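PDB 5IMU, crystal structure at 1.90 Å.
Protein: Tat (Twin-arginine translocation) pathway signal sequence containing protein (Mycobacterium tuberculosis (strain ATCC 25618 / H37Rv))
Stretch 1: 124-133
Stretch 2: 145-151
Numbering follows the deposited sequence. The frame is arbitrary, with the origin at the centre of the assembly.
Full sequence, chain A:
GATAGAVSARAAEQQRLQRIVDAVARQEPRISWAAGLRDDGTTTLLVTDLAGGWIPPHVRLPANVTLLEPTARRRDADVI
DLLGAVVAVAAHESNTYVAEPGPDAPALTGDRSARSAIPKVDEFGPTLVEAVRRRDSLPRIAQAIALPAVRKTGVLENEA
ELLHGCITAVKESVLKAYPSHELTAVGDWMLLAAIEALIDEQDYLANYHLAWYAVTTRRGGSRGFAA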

ATOM      1  N   PHE A 124       6.418   0.003  19.282  1.00 14.61           N
ATOM      2  CA  PHE A 124       5.365  -0.349  18.332  1.00 15.01           C
ATOM      3  C   PHE A 124       4.020  -0.545  19.023  1.00 12.66           C
ATOM      4  O   PHE A 124       3.005   0.021  18.601  1.00  9.88           O
ATOM      5  N   GLY A 125       3.997  -1.351  20.081  1.00 10.69           N
ATOM      6  CA  GLY A 125       2.775  -1.685  20.776  1.00 12.51           C
ATOM      7  C   GLY A 125       2.060  -0.487  21.370  1.00 14.19           C
ATOM      8  O   GLY A 125       0.901  -0.207  21.045  1.00 12.28           O
ATOM      9  N   PRO A 126       2.729   0.230  22.279  1.00 15.28           N
ATOM     10  CA  PRO A 126       2.123   1.455  22.828  1.00 13.60           C
ATOM     11  C   PRO A 126       1.748   2.475  21.769  1.00 13.63           C
ATOM     12  O   PRO A 126       0.742   3.177  21.929  1.00 13.05           O
ATOM     13  N   THR A 127       2.529   2.576  20.691  1.00 12.38           N
ATOM     14  CA  THR A 127       2.208   3.523  19.626  1.00 13.72           C
ATOM     15  C   THR A 127       0.870   3.187  18.975  1.00  9.15           C
ATOM     16  O   THR A 127       0.054   4.081  18.719  1.00 11.58           O
ATOM     17  N   LEU A 128       0.629   1.903  18.698  1.00 11.36           N
ATOM     18  CA  LEU A 128      -0.631   1.505  18.079  1.00 13.61           C
ATOM     19  C   LEU A 128      -1.806   1.748  19.018  1.00 11.35           C
ATOM     20  O   LEU A 128      -2.862   2.227  18.590  1.00  8.86           O
ATOM     21  N   VAL A 129      -1.642   1.417  20.300  1.00 11.99           N
ATOM     22  CA  VAL A 129      -2.734   1.579  21.256  1.00 11.85           C
ATOM     23  C   VAL A 129      -3.079   3.054  21.428  1.00 12.71           C
ATOM     24  O   VAL A 129      -4.256   3.423  21.539  1.00 10.75           O
ATOM     25  N   GLU A 130      -2.061   3.922  21.448  1.00 10.44           N
ATOM     26  CA  GLU A 130      -2.311   5.359  21.519  1.00 10.72           C
ATOM     27  C   GLU A 130      -3.042   5.852  20.279  1.00  9.69           C
ATOM     28  O   GLU A 130      -3.974   6.659  20.378  1.00 10.90           O
ATOM     29  N   ALA A 131      -2.633   5.378  19.100  1.00  8.99           N
ATOM     30  CA  ALA A 131      -3.290   5.799  17.867  1.00 13.86           C
ATOM     31  C   ALA A 131      -4.763   5.418  17.871  1.00  9.10           C
ATOM     32  O   ALA A 131      -5.618   6.204  17.444  1.00  9.64           O
ATOM     33  N   VAL A 132      -5.080   4.213  18.349  1.00  8.00           N
ATOM     34  CA  VAL A 132      -6.472   3.790  18.433  1.00 10.05           C
ATOM     35  C   VAL A 132      -7.229   4.641  19.445  1.00 10.82           C
ATOM     36  O   VAL A 132      -8.374   5.041  19.206  1.00 12.31           O
ATOM     37  N   ARG A 133      -6.600   4.942  20.585  1.00 10.58           N
ATOM     38  CA  ARG A 133      -7.275   5.717  21.623  1.00  9.44           C
ATOM     39  C   ARG A 133      -7.705   7.086  21.108  1.00 12.65           C
ATOM     40  O   ARG A 133      -8.807   7.555  21.414  1.00 11.91           O
ATOM     41  N   ILE A 145     -10.165  -5.019  20.112  1.00 10.73           N
ATOM     42  CA  ILE A 145      -9.088  -5.994  19.984  1.00 14.24           C
ATOM     43  C   ILE A 145      -7.730  -5.347  19.745  1.00 11.24           C
ATOM     44  O   ILE A 145      -6.755  -6.053  19.489  1.00 13.49           O
ATOM     45  N   ALA A 146      -7.637  -4.017  19.823  1.00 11.41           N
ATOM     46  CA  ALA A 146      -6.338  -3.368  19.658  1.00 10.22           C
ATOM     47  C   ALA A 146      -5.341  -3.870  20.697  1.00 14.57           C
ATOM     48  O   ALA A 146      -4.244  -4.324  20.352  1.00 12.19           O
ATOM     49  N   LEU A 147      -5.719  -3.804  21.975  1.00 12.38           N
ATOM     50  CA  LEU A 147      -4.801  -4.255  23.028  1.00 10.15           C
ATOM     51  C   LEU A 147      -4.596  -5.756  22.997  1.00 14.66           C
ATOM     52  O   LEU A 147      -3.430  -6.200  23.124  1.00 14.44           O
ATOM     53  N   PRO A 148      -5.620  -6.611  22.850  1.00 13.19           N
ATOM     54  CA  PRO A 148      -5.353  -8.049  22.691  1.00 11.66           C
ATOM     55  C   PRO A 148      -4.424  -8.377  21.533  1.00 11.54           C
ATOM     56  O   PRO A 148      -3.600  -9.291  21.653  1.00 15.24           O
ATOM     57  N   ALA A 149      -4.539  -7.661  20.412  1.00  9.57           N
ATOM     58  CA  ALA A 149      -3.646  -7.912  19.285  1.00 15.42           C
ATOM     59  C   ALA A 149      -2.203  -7.574  19.640  1.00 15.44           C
ATOM     60  O   ALA A 149      -1.276  -8.313  19.285  1.00 17.28           O
ATOM     61  N   VAL A 150      -1.993  -6.460  20.343  1.00 11.75           N
ATOM     62  CA  VAL A 150      -0.645  -6.080  20.753  1.00 17.28           C
ATOM     63  C   VAL A 150      -0.103  -7.060  21.787  1.00 19.64           C
ATOM     64  O   VAL A 150       1.070  -7.452  21.736  1.00 22.35           O
ATOM     65  N   ARG A 151      -0.944  -7.482  22.733  1.00 13.56           N
ATOM     66  CA  ARG A 151      -0.518  -8.448  23.738  1.00 15.92           C
ATOM     67  C   ARG A 151      -0.385  -9.861  23.179  1.00 20.22           C
ATOM     68  O   ARG A 151       0.150 -10.731  23.874  1.00 16.28           O
TER

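The most unusual feature of this contact is a residue with no side chain: at Gly125 the backbone itself serves as packing surface. Its CA lies 3.7 Å from CG1 of Val150, and the CA atoms of Gly125 and Val150 are 5.6 Å apart, closer than the 6.3 Å between the CA atoms of Val129 and Ala146 farther along. A CB built at ideal geometry on Gly125 would point toward the second stretch and fall 3.0 Å from Val150 CG1, a clash, so the observed approach depends on the bare CA.

The two helices run nearly antiparallel, with 173° between their N-to-C directions and a closest axial approach of 9.6 Å. Consequently the start of stretch 1 meets the later part of stretch 2, while Val129 and Val132 lie near Ala146. Together the stretches bury 287 Å², both sides summed.

Val150 has the largest share, 73 Å². Its CA-to-CB bond points toward stretch 1, and chi1 is t (163°). CG1 makes the closest approach to Gly125, 3.7 Å from its CA; CG2 also lies near Gly125, 3.9 Å from its O, and is 4.2 Å from Leu128 CD2 and 4.1 Å from Val129 CG2. Ala146 also points in, and its single methyl is shared by two larger residues, with CB 4.2 Å from Leu128 CD2 and 4.0 Å from Val132 CG2. Leu128 (chi1 t, chi2 t) and Val132 (chi1 t) both direct their CA-to-CB bonds toward stretch 2 and are buried in the assembly. Leu128 CD2 thus touches both Ala146 and Val150, one helical turn apart.

Val129 leaves its backbone sideways, yet with chi1 t (174°) its CG2 comes within 3.7 Å of Leu147 CD1. Leu147 also starts sideways, but its t, p conformation (chi1 -160°, chi2 48°) brings its end nearer to stretch 1. This pair extends the apolar contact beside Ala146 and Val150.

No hydrogen bond or salt bridge crosses between the stretches; the closest side-chain contacts are all between carbon atoms, at distances expected for van der Waals packing. Polar pairing occurs instead within stretch 1, where Glu130 and Arg133 are out of reach of stretch 2. Arg133 NE donates to Glu130 OE1 at 2.7 Å, and Arg133 NH2 to Glu130 OE2 at 2.8 Å, with N-H...acceptor angles of 164° and 159°. This two-point arrangement includes a salt bridge and lies apart from the apolar contact with stretch 2. Thr127 OG1, likewise remote from stretch 2, hydrogen-bonds elsewhere in the structure.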

ATOM      1  CB  PHE A 124       5.749  -1.613  17.562  1.00 18.65           C
ATOM      2  CG  PHE A 124       4.606  -2.219  16.796  1.00 17.44           C
ATOM      3  CD1 PHE A 124       4.260  -1.732  15.545  1.00 14.87           C
ATOM      4  CD2 PHE A 124       3.867  -3.262  17.332  1.00 14.75           C
ATOM      5  CE1 PHE A 124       3.203  -2.278  14.840  1.00 23.55           C
ATOM      6  CE2 PHE A 124       2.807  -3.812  16.634  1.00 19.61           C
ATOM      7  CZ  PHE A 124       2.476  -3.320  15.385  1.00 21.88           C
ATOM      8  CB  PRO A 126       3.215   1.989  23.765  1.00 15.87           C
ATOM      9  CG  PRO A 126       3.957   0.771  24.196  1.00 17.12           C
ATOM     10  CD  PRO A 126       3.960  -0.147  22.999  1.00 21.12           C
ATOM     11  CB  THR A 127       3.324   3.532  18.578  1.00 14.21           C
ATOM     12  OG1 THR A 127       4.545   3.994  19.175  1.00 14.90           O
ATOM     13  CG2 THR A 127       2.966   4.439  17.411  1.00 14.19           C
ATOM     14  CB  LEU A 128      -0.569   0.034  17.654  1.00 10.92           C
ATOM     15  CG  LEU A 128      -1.701  -0.588  16.823  1.00 14.03           C
ATOM     16  CD1 LEU A 128      -1.174  -1.801  16.073  1.00 20.08           C
ATOM     17  CD2 LEU A 128      -2.903  -0.994  17.673  1.00 18.87           C
ATOM     18  CB  VAL A 129      -2.368   0.916  22.596  1.00 14.52           C
ATOM     19  CG1 VAL A 129      -3.432   1.200  23.648  1.00 19.76           C
ATOM     20  CG2 VAL A 129      -2.192  -0.582  22.406  1.00 15.58           C
ATOM     21  CB  GLU A 130      -0.996   6.121  21.697  1.00 13.20           C
ATOM     22  CG  GLU A 130      -0.668   6.497  23.135  1.00 13.02           C
ATOM     23  CD  GLU A 130      -1.741   7.359  23.770  1.00 12.57           C
ATOM     24  OE1 GLU A 130      -2.473   6.853  24.647  1.00 10.64           O
ATOM     25  OE2 GLU A 130      -1.860   8.541  23.382  1.00 11.52           O
ATOM     26  CB  ALA A 131      -2.580   5.191  16.657  1.00 12.56           C
ATOM     27  CB  VAL A 132      -6.551   2.291  18.776  1.00 10.37           C
ATOM     28  CG1 VAL A 132      -7.986   1.885  19.087  1.00 11.13           C
ATOM     29  CG2 VAL A 132      -5.998   1.454  17.631  1.00 11.06           C
ATOM     30  CB  ARG A 133      -6.367   5.874  22.846  1.00 10.56           C
ATOM     31  CG  ARG A 133      -6.990   6.712  23.955  1.00 12.10           C
ATOM     32  CD  ARG A 133      -6.054   6.895  25.142  1.00 13.00           C
ATOM     33  NE  ARG A 133      -4.954   7.812  24.849  1.00 14.59           N
ATOM     34  CZ  ARG A 133      -5.054   9.138  24.886  1.00 17.49           C
ATOM     35  NH1 ARG A 133      -6.207   9.712  25.197  1.00 14.20           N
ATOM     36  NH2 ARG A 133      -3.997   9.891  24.608  1.00 13.22           N
ATOM     37  CB  ILE A 145      -9.395  -7.026  18.881  1.00 14.19           C
ATOM     38  CG1 ILE A 145      -9.405  -6.363  17.504  1.00 11.40           C
ATOM     39  CG2 ILE A 145     -10.721  -7.730  19.156  1.00 12.27           C
ATOM     40  CD1 ILE A 145      -9.431  -7.363  16.364  1.00 16.43           C
ATOM     41  CB  ALA A 146      -6.489  -1.849  19.749  1.00 10.98           C
ATOM     42  CB  LEU A 147      -5.307  -3.762  24.388  1.00 13.36           C
ATOM     43  CG  LEU A 147      -4.309  -3.712  25.544  1.00 25.79           C
ATOM     44  CD1 LEU A 147      -3.020  -3.034  25.114  1.00 16.36           C
ATOM     45  CD2 LEU A 147      -4.928  -2.972  26.718  1.00 38.07           C
ATOM     46  CB  PRO A 148      -6.751  -8.640  22.482  1.00 11.89           C
ATOM     47  CG  PRO A 148      -7.647  -7.729  23.231  1.00 15.89           C
ATOM     48  CD  PRO A 148      -7.067  -6.351  23.031  1.00 13.38           C
ATOM     49  CB  ALA A 149      -4.097  -7.112  18.063  1.00 11.10           C
ATOM     50  CB  VAL A 150      -0.642  -4.630  21.273  1.00 16.21           C
ATOM     51  CG1 VAL A 150       0.616  -4.345  22.076  1.00 22.55           C
ATOM     52  CG2 VAL A 150      -0.761  -3.656  20.109  1.00 14.86           C
ATOM     53  CB  ARG A 151      -1.503  -8.457  24.909  1.00 16.99           C
ATOM     54  CG  ARG A 151      -1.639  -7.141  25.654  1.00 16.97           C
ATOM     55  CD  ARG A 151      -0.529  -6.943  26.671  1.00 28.85           C
ATOM     56  NE  ARG A 151      -0.544  -5.590  27.216  1.00 33.62           N
ATOM     57  CZ  ARG A 151       0.190  -4.590  26.738  1.00 39.75           C
ATOM     58  NH1 ARG A 151       1.002  -4.797  25.710  1.00 33.42           N
ATOM     59  NH2 ARG A 151       0.117  -3.384  27.288  1.00 30.06           N
TER